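Local coordinates for XAC2610 protein (Xanthomonas axonopodis pv. citri, PDB 4QTQ), which probably serves as a calcium-binding immunity protein that inhibits a peptidoglycan hydrolase associated with a bacterial-killing type IV secretion system, at residues A[18-23]-A[31-36]; A[49-54]-A[65-70]; A[182-187]-A[202-207]. All blocks are in the same frame, centred on the assembly; numbering follows the deposited sequence. Where two conformers were deposited one is given.

Contact 1 of 3, residues A[18-23]-A[31-36]; sequences QGEISA and SVHAQS
Q35 reaches across to Q18 at the open end of a beta hairpin, whose strands 20-25 and 28-33 form one edge of a four-stranded antiparallel sheet. From CB the Q35 chain sets out beside its own backbone N and folds at chi2 (-73°), which brings CD back to 3.7 Å from Q18 O. OE1 remains near that same oxygen, while NE2 donates to Q18 O at 2.8 Å. This bond lies close to the amide plane of Q35, with the donor tilted out of the Q18 carbonyl plane. A side-chain amide thus extends the hairpin pairing one step beyond the last backbone bond, A34 N to G19 O at 2.8 Å. E20 and H33 share one face of the hairpin, E20 CD lying in plane at the ring edge, but H33 was modelled in two conformers and the geometry of this pair is doubtful. Further along, I21 and V32 exchange N-H...O bonds as an antiparallel hydrogen-bonded pair. Their side chains occupy the other face, where I21 meets F78 and V32 meets L70, and I21 CB lies 4.1 Å from V32 CB.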
ATOM      1  N   GLN A  18      13.097  -4.798 -23.863  1.00 59.92           N
ATOM      2  CA  GLN A  18      14.178  -5.081 -22.889  1.00 61.63           C
ATOM      3  C   GLN A  18      13.686  -5.316 -21.446  1.00 59.74           C
ATOM      4  O   GLN A  18      14.498  -5.376 -20.515  1.00 61.46           O
ATOM      5  CB  GLN A  18      15.213  -3.943 -22.872  1.00 65.68           C
ATOM      6  CG  GLN A  18      16.174  -3.942 -24.046  1.00 71.21           C
ATOM      7  CD  GLN A  18      15.538  -3.418 -25.317  1.00 74.10           C
ATOM      8  OE1 GLN A  18      14.801  -2.430 -25.287  1.00 74.79           O
ATOM      9  NE2 GLN A  18      15.821  -4.072 -26.443  1.00 78.04           N
ATOM     10  N   GLY A  19      12.378  -5.452 -21.251  1.00 56.21           N
ATOM     11  CA  GLY A  19      11.819  -5.580 -19.905  1.00 54.56           C
ATOM     12  C   GLY A  19      12.011  -4.309 -19.091  1.00 52.70           C
ATOM     13  O   GLY A  19      12.396  -4.364 -17.924  1.00 52.03           O
ATOM     14  N   GLU A  20      11.718  -3.164 -19.707  1.00 49.76           N
ATOM     15  CA  GLU A  20      11.974  -1.868 -19.097  1.00 49.66           C
ATOM     16  C   GLU A  20      10.813  -0.898 -19.240  1.00 46.62           C
ATOM     17  O   GLU A  20      10.148  -0.855 -20.278  1.00 45.91           O
ATOM     18  CB  GLU A  20      13.258  -1.262 -19.679  1.00 53.56           C
ATOM     19  CG  GLU A  20      14.447  -1.394 -18.740  1.00 60.58           C
ATOM     20  CD  GLU A  20      15.779  -1.587 -19.447  1.00 67.66           C
ATOM     21  OE1 GLU A  20      15.926  -1.152 -20.616  1.00 70.04           O
ATOM     22  OE2 GLU A  20      16.687  -2.180 -18.815  1.00 73.34           O
ATOM     23  N   ILE A  21      10.577  -0.137 -18.172  1.00 44.93           N
ATOM     24  CA  ILE A  21       9.675   1.013 -18.166  1.00 43.17           C
ATOM     25  C   ILE A  21      10.466   2.189 -17.622  1.00 44.55           C
ATOM     26  O   ILE A  21      11.354   2.009 -16.790  1.00 42.53           O
ATOM     27  CB  ILE A  21       8.466   0.794 -17.227  1.00 45.23           C
ATOM     28  CG1 ILE A  21       7.510  -0.239 -17.805  1.00 46.13           C
ATOM     29  CG2 ILE A  21       7.718   2.107 -16.966  1.00 45.95           C
ATOM     30  CD1 ILE A  21       6.570  -0.831 -16.782  1.00 48.38           C
ATOM     31  N   SER A  22      10.123   3.396 -18.070  1.00 45.54           N
ATOM     32  CA  SER A  22      10.754   4.616 -17.564  1.00 47.37           C
ATOM     33  C   SER A  22       9.760   5.770 -17.626  1.00 46.38           C
ATOM     34  O   SER A  22       9.303   6.127 -18.706  1.00 46.30           O
ATOM     35  CB  SER A  22      11.998   4.934 -18.392  1.00 50.10           C
ATOM     36  OG  SER A  22      12.678   6.044 -17.862  1.00 53.44           O
ATOM     37  N   ALA A  23       9.406   6.327 -16.468  1.00 46.80           N
ATOM     38  CA  ALA A  23       8.373   7.366 -16.400  1.00 47.05           C
ATOM     39  C   ALA A  23       8.756   8.467 -15.439  1.00 47.97           C
ATOM     40  O   ALA A  23       9.520   8.237 -14.505  1.00 48.47           O
ATOM     41  CB  ALA A  23       7.045   6.755 -15.981  1.00 46.50           C
ATOM     42  N   SER A  31      11.792   4.030 -12.829  1.00 41.36           N
ATOM     43  CA  SER A  31      12.047   3.027 -13.851  0.50 42.38           C
ATOM     44  C   SER A  31      11.860   1.636 -13.275  1.00 41.28           C
ATOM     45  O   SER A  31      12.057   1.419 -12.087  1.00 41.35           O
ATOM     46  CB  SER A  31      13.455   3.180 -14.436  0.50 43.84           C
ATOM     47  OG  SER A  31      14.460   2.948 -13.464  0.50 44.17           O
ATOM     48  N   VAL A  32      11.467   0.707 -14.133  1.00 42.13           N
ATOM     49  CA  VAL A  32      11.286  -0.687 -13.759  1.00 41.81           C
ATOM     50  C   VAL A  32      12.135  -1.516 -14.718  1.00 43.95           C
ATOM     51  O   VAL A  32      12.132  -1.263 -15.923  1.00 44.88           O
ATOM     52  CB  VAL A  32       9.807  -1.139 -13.882  1.00 41.09           C
ATOM     53  CG1 VAL A  32       9.652  -2.597 -13.455  1.00 40.98           C
ATOM     54  CG2 VAL A  32       8.891  -0.246 -13.057  1.00 40.52           C
ATOM     55  N   HIS A  33      12.877  -2.471 -14.167  1.00 44.28           N
ATOM     56  CA  HIS A  33      13.655  -3.412 -14.943  0.50 46.71           C
ATOM     57  C   HIS A  33      13.244  -4.822 -14.489  1.00 47.31           C
ATOM     58  O   HIS A  33      13.534  -5.217 -13.357  1.00 47.46           O
ATOM     59  CB  HIS A  33      15.147  -3.136 -14.714  0.50 48.49           C
ATOM     60  CG  HIS A  33      15.464  -1.679 -14.546  0.50 48.39           C
ATOM     61  ND1 HIS A  33      15.796  -0.863 -15.605  0.50 49.23           N
ATOM     62  CD2 HIS A  33      15.454  -0.886 -13.448  0.50 47.95           C
ATOM     63  CE1 HIS A  33      16.001   0.365 -15.163  0.50 49.84           C
ATOM     64  NE2 HIS A  33      15.799   0.378 -13.857  0.50 49.08           N
ATOM     65  N   ALA A  34      12.556  -5.555 -15.358  1.00 47.41           N
ATOM     66  CA  ALA A  34      12.047  -6.879 -15.022  1.00 48.73           C
ATOM     67  C   ALA A  34      12.009  -7.750 -16.254  1.00 51.30           C
ATOM     68  O   ALA A  34      11.365  -7.400 -17.242  1.00 51.07           O
ATOM     69  CB  ALA A  34      10.650  -6.780 -14.425  1.00 47.48           C
ATOM     70  N   GLN A  35      12.689  -8.888 -16.172  1.00 55.57           N
ATOM     71  CA  GLN A  35      12.733  -9.878 -17.240  1.00 60.36           C
ATOM     72  C   GLN A  35      11.860 -11.076 -16.859  1.00 58.30           C
ATOM     73  O   GLN A  35      11.542 -11.278 -15.688  1.00 59.06           O
ATOM     74  CB  GLN A  35      14.175 -10.372 -17.443  1.00 66.12           C
ATOM     75  CG  GLN A  35      15.267  -9.308 -17.352  1.00 71.16           C
ATOM     76  CD  GLN A  35      15.302  -8.397 -18.563  1.00 75.87           C
ATOM     77  OE1 GLN A  35      15.575  -8.847 -19.675  1.00 80.50           O
ATOM     78  NE2 GLN A  35      15.040  -7.105 -18.353  1.00 77.25           N
ATOM     79  N   SER A  36      11.491 -11.872 -17.852  1.00 58.51           N
ATOM     80  CA  SER A  36      10.832 -13.166 -17.626  1.00 58.99           C
ATOM     81  C   SER A  36       9.529 -13.064 -16.826  1.00 55.56           C
ATOM     82  O   SER A  36       9.210 -13.946 -16.028  1.00 57.17           O
ATOM     83  CB  SER A  36      11.790 -14.136 -16.922  1.00 62.66           C
ATOM     84  OG  SER A  36      13.033 -14.209 -17.597  1.00 67.12           O
TER

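Contact 2 of 3, residues A[49-54]-A[65-70]; sequences RSPVVE and LEPEAL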
ATOM      1  N   ARG A  49      11.219 -12.473 -11.022  1.00 50.34           N
ATOM      2  CA  ARG A  49      12.633 -12.772 -11.177  1.00 51.48           C
ATOM      3  C   ARG A  49      13.426 -11.475 -11.014  1.00 50.16           C
ATOM      4  O   ARG A  49      13.753 -10.780 -11.987  1.00 53.57           O
ATOM      5  CB  ARG A  49      12.891 -13.449 -12.517  1.00 54.25           C
ATOM      6  CG  ARG A  49      12.341 -14.872 -12.568  0.60 55.50           C
ATOM      7  CD  ARG A  49      13.424 -15.912 -12.317  0.60 57.13           C
ATOM      8  NE  ARG A  49      14.242 -16.092 -13.513  0.60 60.44           N
ATOM      9  CZ  ARG A  49      13.875 -16.784 -14.593  0.60 62.60           C
ATOM     10  NH1 ARG A  49      12.692 -17.391 -14.650  0.60 62.42           N
ATOM     11  NH2 ARG A  49      14.695 -16.868 -15.631  0.60 65.13           N
ATOM     12  N   SER A  50      13.693 -11.160  -9.751  1.00 47.39           N
ATOM     13  CA  SER A  50      14.512 -10.022  -9.339  1.00 46.02           C
ATOM     14  C   SER A  50      14.096  -8.726 -10.000  1.00 43.44           C
ATOM     15  O   SER A  50      14.937  -8.025 -10.559  1.00 44.57           O
ATOM     16  CB  SER A  50      15.986 -10.297  -9.625  1.00 49.13           C
ATOM     17  OG  SER A  50      16.328 -11.597  -9.201  1.00 52.66           O
ATOM     18  N   PRO A  51      12.799  -8.386  -9.921  1.00 41.29           N
ATOM     19  CA  PRO A  51      12.383  -7.112 -10.489  1.00 40.20           C
ATOM     20  C   PRO A  51      13.013  -5.969  -9.700  1.00 39.41           C
ATOM     21  O   PRO A  51      13.192  -6.099  -8.493  1.00 36.92           O
ATOM     22  CB  PRO A  51      10.864  -7.128 -10.303  1.00 38.82           C
ATOM     23  CG  PRO A  51      10.669  -7.940  -9.078  1.00 38.96           C
ATOM     24  CD  PRO A  51      11.707  -9.023  -9.154  1.00 39.57           C
ATOM     25  N   VAL A  52      13.351  -4.879 -10.388  1.00 40.84           N
ATOM     26  CA  VAL A  52      13.955  -3.698  -9.759  1.00 40.62           C
ATOM     27  C   VAL A  52      13.086  -2.487 -10.052  1.00 40.11           C
ATOM     28  O   VAL A  52      12.751  -2.236 -11.201  1.00 41.01           O
ATOM     29  CB  VAL A  52      15.374  -3.423 -10.296  1.00 42.45           C
ATOM     30  CG1 VAL A  52      15.930  -2.118  -9.728  1.00 41.90           C
ATOM     31  CG2 VAL A  52      16.299  -4.591  -9.973  1.00 44.17           C
ATOM     32  N   VAL A  53      12.719  -1.754  -9.006  1.00 38.50           N
ATOM     33  CA  VAL A  53      12.031  -0.481  -9.150  1.00 39.27           C
ATOM     34  C   VAL A  53      12.992   0.593  -8.651  1.00 39.73           C
ATOM     35  O   VAL A  53      13.359   0.608  -7.470  1.00 37.06           O
ATOM     36  CB  VAL A  53      10.728  -0.452  -8.341  1.00 39.66           C
ATOM     37  CG1 VAL A  53      10.123   0.949  -8.330  1.00 40.30           C
ATOM     38  CG2 VAL A  53       9.743  -1.478  -8.902  1.00 41.68           C
ATOM     39  N   GLU A  54      13.425   1.461  -9.562  1.00 39.78           N
ATOM     40  CA  GLU A  54      14.371   2.521  -9.228  1.00 40.58           C
ATOM     41  C   GLU A  54      13.667   3.874  -9.210  1.00 39.43           C
ATOM     42  O   GLU A  54      13.018   4.248 -10.187  1.00 38.43           O
ATOM     43  CB  GLU A  54      15.525   2.565 -10.221  1.00 43.01           C
ATOM     44  CG  GLU A  54      16.684   3.414  -9.732  1.00 45.18           C
ATOM     45  CD  GLU A  54      17.763   3.577 -10.769  1.00 49.72           C
ATOM     46  OE1 GLU A  54      17.566   4.368 -11.726  1.00 52.55           O
ATOM     47  OE2 GLU A  54      18.820   2.930 -10.603  1.00 54.35           O
ATOM     48  N   LEU A  65      14.858  -0.346  -5.451  1.00 36.04           N
ATOM     49  CA  LEU A  65      14.106  -1.250  -4.606  1.00 36.20           C
ATOM     50  C   LEU A  65      14.104  -2.601  -5.275  1.00 37.70           C
ATOM     51  O   LEU A  65      14.015  -2.675  -6.509  1.00 37.34           O
ATOM     52  CB  LEU A  65      12.676  -0.764  -4.440  1.00 35.42           C
ATOM     53  CG  LEU A  65      12.492   0.638  -3.886  1.00 35.22           C
ATOM     54  CD1 LEU A  65      11.021   0.989  -3.923  1.00 35.81           C
ATOM     55  CD2 LEU A  65      13.035   0.733  -2.474  1.00 36.94           C
ATOM     56  N   GLU A  66      14.208  -3.656  -4.468  1.00 39.81           N
ATOM     57  CA  GLU A  66      14.153  -5.024  -4.956  1.00 44.04           C
ATOM     58  C   GLU A  66      13.013  -5.806  -4.282  1.00 41.99           C
ATOM     59  O   GLU A  66      13.257  -6.591  -3.361  1.00 43.51           O
ATOM     60  CB  GLU A  66      15.487  -5.731  -4.733  1.00 48.14           C
ATOM     61  CG  GLU A  66      16.637  -5.177  -5.569  1.00 52.62           C
ATOM     62  CD  GLU A  66      17.531  -4.196  -4.827  1.00 57.37           C
ATOM     63  OE1 GLU A  66      17.221  -3.817  -3.669  1.00 59.17           O
ATOM     64  OE2 GLU A  66      18.569  -3.807  -5.412  1.00 63.69           O
ATOM     65  N   PRO A  67      11.763  -5.593  -4.743  1.00 39.41           N
ATOM     66  CA  PRO A  67      10.632  -6.324  -4.159  1.00 38.67           C
ATOM     67  C   PRO A  67      10.641  -7.824  -4.498  1.00 39.69           C
ATOM     68  O   PRO A  67      11.167  -8.246  -5.543  1.00 40.67           O
ATOM     69  CB  PRO A  67       9.405  -5.623  -4.758  1.00 37.56           C
ATOM     70  CG  PRO A  67       9.891  -5.037  -6.039  1.00 37.52           C
ATOM     71  CD  PRO A  67      11.332  -4.667  -5.812  1.00 38.24           C
ATOM     72  N   GLU A  68      10.056  -8.624  -3.613  1.00 40.47           N
ATOM     73  CA  GLU A  68      10.033 -10.086  -3.793  1.00 41.10           C
ATOM     74  C   GLU A  68       9.305 -10.457  -5.089  1.00 40.15           C
ATOM     75  O   GLU A  68       9.634 -11.440  -5.744  1.00 40.65           O
ATOM     76  CB  GLU A  68       9.390 -10.767  -2.569  1.00 42.99           C
ATOM     77  CG  GLU A  68       9.858 -12.201  -2.346  0.60 46.97           C
ATOM     78  CD  GLU A  68       9.693 -12.690  -0.912  0.60 48.82           C
ATOM     79  OE1 GLU A  68       9.235 -13.839  -0.736  0.60 52.12           O
ATOM     80  OE2 GLU A  68      10.031 -11.943   0.038  0.60 49.10           O
ATOM     81  N   ALA A  69       8.300  -9.663  -5.443  1.00 37.42           N
ATOM     82  CA  ALA A  69       7.654  -9.755  -6.745  1.00 36.38           C
ATOM     83  C   ALA A  69       7.048  -8.402  -7.094  1.00 34.82           C
ATOM     84  O   ALA A  69       6.985  -7.514  -6.249  1.00 33.26           O
ATOM     85  CB  ALA A  69       6.593 -10.856  -6.748  1.00 36.32           C
ATOM     86  N   LEU A  70       6.638  -8.242  -8.354  1.00 34.83           N
ATOM     87  CA  LEU A  70       6.020  -7.003  -8.836  1.00 33.92           C
ATOM     88  C   LEU A  70       4.912  -7.328  -9.847  1.00 35.08           C
ATOM     89  O   LEU A  70       5.147  -8.033 -10.851  1.00 35.13           O
ATOM     90  CB  LEU A  70       7.067  -6.090  -9.493  1.00 33.65           C
ATOM     91  CG  LEU A  70       6.556  -4.743 -10.056  1.00 33.62           C
ATOM     92  CD1 LEU A  70       6.066  -3.820  -8.956  1.00 33.87           C
ATOM     93  CD2 LEU A  70       7.625  -4.038 -10.877  1.00 33.38           C
TER
HETATM   94  O   HOH W   1      13.645  -7.885  -6.755  1.00 34.61           O
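L65 N donates to V53 O at 2.7 Å, tilted 28° from the carbonyl plane, and V53 N returns a bond to L65 O at 3.0 Å. The reciprocal bonds make V53 and L65 an antiparallel hydrogen-bonded pair. L65 O also receives the CA-H of V52, a CA to O distance of 3.4 Å. These bonds pair strand 63-65, outermost in the four-stranded sheet, with strand 52-56. That sheet is one half of a beta sandwich: L65 reaches V107 and Y125 of the mixed sheet that contains strands 106-112 and 121-128, and L70 reaches V109. Past L65 the chain leaves this pairing, and a water takes over the link, donating to both P51 O and P67 O. The ring of P51 completes the join with its carbon atoms. CG lies 3.6 Å from P67 O, while CB is 4.0 Å from L70 CB, the P51 and L70 side chains running antiparallel past one another. L70 holds CG anti to its backbone N (chi1 180°). From the branched end beyond it, L70 CD2 meets V53 CG2 at 3.9 Å, the two side chains roughly perpendicular.

Contact 3 of 3, residues A[182-187]-A[202-207]; sequences VLIERL and ERLQDG
E185 and R203 project alongside each other from one face of a beta hairpin, the pairing of strands 181-190 and 198-205. E185 CG is anti to the backbone N (chi1 -172°) and the chain runs on extended, while R203 is extended from CG to NE. The two extended chains bring the carboxylate alongside the guanidinium. A single oxygen does the work: E185 OE2 sits in the guanidinium plane at its edge, 3.4 Å from R203 NE and equally far from R203 NH2. Both bonds of this salt bridge are weak, and the two planes are turned 56° apart.

On the other face R186 and E202 also run abreast, but their charges stop short of pairing. E202 OE1 comes to 3.6 Å from R186 CD and stays 4.1 Å from R186 NE. A water fills the relay, accepting from R186 NE at 3.0 Å and donating to E202 OE2. R186 instead pairs with D172 on strand 168-176, and E202 with K200 on its own strand.

L204 stands roughly perpendicular to both V182 and I184, its CD2 lying 4.0 Å from I184 CG2. Here I184 and E185 both face T173 on strand 168-176, a classic beta bulge. Close by, L204 N donates to I184 O from 49° above the carbonyl plane, whereas R186 and E202 exchange backbone bonds both ways.

The long, doubly weak salt bridge and the water-mediated cross-strand link suggest that backbone bonds define the pairing here. The charged side chains would add only modest electrostatic attraction at this surface contact, with R186 and E202 probably stabilised more by their outside partners.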
ATOM      1  N   VAL A 182       0.939   1.122  14.785  1.00 38.33           N
ATOM      2  CA  VAL A 182       0.377   0.351  15.902  1.00 40.15           C
ATOM      3  C   VAL A 182      -1.149   0.389  15.886  1.00 37.72           C
ATOM      4  O   VAL A 182      -1.745   1.463  15.820  1.00 36.65           O
ATOM      5  CB  VAL A 182       0.882   0.878  17.263  1.00 41.69           C
ATOM      6  CG1 VAL A 182       0.065   0.296  18.414  1.00 44.53           C
ATOM      7  CG2 VAL A 182       2.354   0.548  17.424  1.00 42.54           C
ATOM      8  N   LEU A 183      -1.774  -0.783  15.974  1.00 37.90           N
ATOM      9  CA  LEU A 183      -3.229  -0.864  16.003  1.00 36.11           C
ATOM     10  C   LEU A 183      -3.748  -0.234  17.284  1.00 37.86           C
ATOM     11  O   LEU A 183      -3.319  -0.611  18.377  1.00 39.07           O
ATOM     12  CB  LEU A 183      -3.702  -2.320  15.919  1.00 37.23           C
ATOM     13  CG  LEU A 183      -5.232  -2.518  15.876  1.00 37.55           C
ATOM     14  CD1 LEU A 183      -5.776  -2.085  14.524  1.00 35.41           C
ATOM     15  CD2 LEU A 183      -5.596  -3.962  16.157  1.00 41.02           C
ATOM     16  N   ILE A 184      -4.682   0.705  17.152  1.00 39.53           N
ATOM     17  CA  ILE A 184      -5.285   1.353  18.323  1.00 40.94           C
ATOM     18  C   ILE A 184      -6.787   1.097  18.463  1.00 42.86           C
ATOM     19  O   ILE A 184      -7.362   1.391  19.500  1.00 43.94           O
ATOM     20  CB  ILE A 184      -5.042   2.874  18.336  1.00 42.25           C
ATOM     21  CG1 ILE A 184      -5.632   3.542  17.087  1.00 42.95           C
ATOM     22  CG2 ILE A 184      -3.552   3.177  18.464  1.00 41.99           C
ATOM     23  CD1 ILE A 184      -5.856   5.025  17.279  1.00 45.15           C
ATOM     24  N   GLU A 185      -7.414   0.556  17.424  1.00 43.87           N
ATOM     25  CA  GLU A 185      -8.848   0.332  17.428  1.00 46.00           C
ATOM     26  C   GLU A 185      -9.228  -0.685  16.370  1.00 45.55           C
ATOM     27  O   GLU A 185      -8.806  -0.586  15.214  1.00 43.25           O
ATOM     28  CB  GLU A 185      -9.600   1.635  17.160  1.00 48.83           C
ATOM     29  CG  GLU A 185     -11.102   1.520  17.350  1.00 51.19           C
ATOM     30  CD  GLU A 185     -11.835   2.730  16.830  1.00 54.78           C
ATOM     31  OE1 GLU A 185     -12.212   2.726  15.644  1.00 57.78           O
ATOM     32  OE2 GLU A 185     -12.033   3.680  17.606  1.00 59.36           O
ATOM     33  N   ARG A 186     -10.027  -1.663  16.782  1.00 46.35           N
ATOM     34  CA  ARG A 186     -10.606  -2.629  15.865  1.00 45.99           C
ATOM     35  C   ARG A 186     -12.117  -2.677  16.116  1.00 46.81           C
ATOM     36  O   ARG A 186     -12.553  -3.009  17.228  1.00 45.42           O
ATOM     37  CB  ARG A 186      -9.986  -4.014  16.064  1.00 48.32           C
ATOM     38  CG  ARG A 186     -10.513  -5.041  15.072  1.00 50.79           C
ATOM     39  CD  ARG A 186     -10.153  -6.477  15.389  1.00 55.40           C
ATOM     40  NE  ARG A 186      -8.730  -6.727  15.595  1.00 61.75           N
ATOM     41  CZ  ARG A 186      -7.801  -6.763  14.639  1.00 64.97           C
ATOM     42  NH1 ARG A 186      -8.102  -6.509  13.371  1.00 65.48           N
ATOM     43  NH2 ARG A 186      -6.543  -7.024  14.966  1.00 68.59           N
ATOM     44  N   LEU A 187     -12.891  -2.331  15.083  1.00 46.07           N
ATOM     45  CA  LEU A 187     -14.347  -2.362  15.125  1.00 48.87           C
ATOM     46  C   LEU A 187     -14.828  -3.554  14.301  1.00 46.34           C
ATOM     47  O   LEU A 187     -14.595  -3.601  13.102  1.00 44.02           O
ATOM     48  CB  LEU A 187     -14.959  -1.077  14.539  1.00 51.87           C
ATOM     49  CG  LEU A 187     -14.576   0.295  15.101  1.00 55.34           C
ATOM     50  CD1 LEU A 187     -15.508   1.368  14.539  1.00 59.77           C
ATOM     51  CD2 LEU A 187     -14.601   0.327  16.625  0.60 57.13           C
ATOM     52  N   GLU A 202     -12.746  -2.940  20.132  1.00 50.20           N
ATOM     53  CA  GLU A 202     -11.522  -3.145  20.892  1.00 50.07           C
ATOM     54  C   GLU A 202     -10.616  -1.940  20.704  1.00 50.10           C
ATOM     55  O   GLU A 202     -10.555  -1.366  19.618  1.00 50.15           O
ATOM     56  CB  GLU A 202     -10.800  -4.400  20.442  1.00 51.44           C
ATOM     57  CG  GLU A 202     -11.649  -5.653  20.445  1.00 53.07           C
ATOM     58  CD  GLU A 202     -10.970  -6.771  19.700  1.00 55.13           C
ATOM     59  OE1 GLU A 202     -11.470  -7.153  18.636  1.00 58.56           O
ATOM     60  OE2 GLU A 202      -9.914  -7.244  20.151  1.00 58.97           O
ATOM     61  N   ARG A 203      -9.926  -1.559  21.773  1.00 49.70           N
ATOM     62  CA  ARG A 203      -9.037  -0.398  21.770  1.00 49.75           C
ATOM     63  C   ARG A 203      -7.766  -0.712  22.517  1.00 48.25           C
ATOM     64  O   ARG A 203      -7.746  -1.606  23.370  1.00 46.99           O
ATOM     65  CB  ARG A 203      -9.702   0.798  22.436  1.00 52.01           C
ATOM     66  CG  ARG A 203     -10.962   1.230  21.737  1.00 55.29           C
ATOM     67  CD  ARG A 203     -11.274   2.700  21.948  1.00 60.31           C
ATOM     68  NE  ARG A 203     -12.242   3.135  20.935  1.00 63.25           N
ATOM     69  CZ  ARG A 203     -13.523   3.420  21.156  1.00 67.40           C
ATOM     70  NH1 ARG A 203     -14.044   3.367  22.379  1.00 71.39           N
ATOM     71  NH2 ARG A 203     -14.296   3.783  20.136  1.00 70.01           N
ATOM     72  N   LEU A 204      -6.716   0.051  22.205  1.00 46.93           N
ATOM     73  CA  LEU A 204      -5.416  -0.143  22.810  1.00 45.23           C
ATOM     74  C   LEU A 204      -5.443   0.541  24.161  1.00 46.58           C
ATOM     75  O   LEU A 204      -5.637   1.756  24.252  1.00 46.96           O
ATOM     76  CB  LEU A 204      -4.309   0.444  21.928  1.00 45.61           C
ATOM     77  CG  LEU A 204      -2.884   0.398  22.463  1.00 45.04           C
ATOM     78  CD1 LEU A 204      -2.378  -1.029  22.484  1.00 45.09           C
ATOM     79  CD2 LEU A 204      -1.949   1.295  21.664  1.00 47.04           C
ATOM     80  N   GLN A 205      -5.224  -0.246  25.206  1.00 47.30           N
ATOM     81  CA  GLN A 205      -5.278   0.248  26.571  1.00 50.30           C
ATOM     82  C   GLN A 205      -4.235  -0.497  27.386  1.00 51.03           C
ATOM     83  O   GLN A 205      -4.198  -1.727  27.369  1.00 50.00           O
ATOM     84  CB  GLN A 205      -6.682   0.006  27.123  1.00 53.98           C
ATOM     85  CG  GLN A 205      -6.960   0.647  28.466  1.00 58.89           C
ATOM     86  CD  GLN A 205      -8.306   0.227  29.026  1.00 63.61           C
ATOM     87  OE1 GLN A 205      -9.265  -0.035  28.280  1.00 65.10           O
ATOM     88  NE2 GLN A 205      -8.391   0.160  30.347  1.00 68.35           N
ATOM     89  N   ASP A 206      -3.367   0.252  28.069  1.00 53.29           N
ATOM     90  CA  ASP A 206      -2.289  -0.329  28.864  1.00 55.46           C
ATOM     91  C   ASP A 206      -1.413  -1.257  28.025  1.00 54.84           C
ATOM     92  O   ASP A 206      -0.977  -2.310  28.500  1.00 56.81           O
ATOM     93  CB  ASP A 206      -2.858  -1.080  30.077  1.00 60.57           C
ATOM     94  CG  ASP A 206      -3.636  -0.169  31.008  0.70 64.76           C
ATOM     95  OD1 ASP A 206      -3.029   0.781  31.529  1.00 67.94           O
ATOM     96  OD2 ASP A 206      -4.847  -0.389  31.216  1.00 70.43           O
ATOM     97  N   GLY A 207      -1.180  -0.866  26.772  1.00 51.85           N
ATOM     98  CA  GLY A 207      -0.323  -1.620  25.863  1.00 51.76           C
ATOM     99  C   GLY A 207      -0.922  -2.863  25.224  1.00 52.21           C
ATOM    100  O   GLY A 207      -0.219  -3.574  24.524  1.00 55.27           O
TER
HETATM  101  O   HOH W   2     -13.496  -5.856  17.530  1.00 40.29           O
HETATM  102  O   HOH W   3      -7.453  -7.605  18.192  1.00 51.92           O

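Overall arrangement
The three contacts follow one another along the chain without overlap. Contacts 1 and 2 have centres about 10 Å apart and share the four-stranded sheet: strands 28-33 and 52-56 are neighbours in it, probably joined by S31 O to E54 N and H33 N to V52 O bonds. V32 CG1 also packs on L70 CD2, joining the apolar sides of the two contacts at that point. Contact 3 belongs to a separate six-stranded antiparallel sheet on the opposite side of the chain's centre, with nearest atoms about 29 Å from contact 1 and 21 Å from contact 2. This separation is consistent with an elongated molecule combining a calcium-binding beta sandwich with a propeller-like fragment.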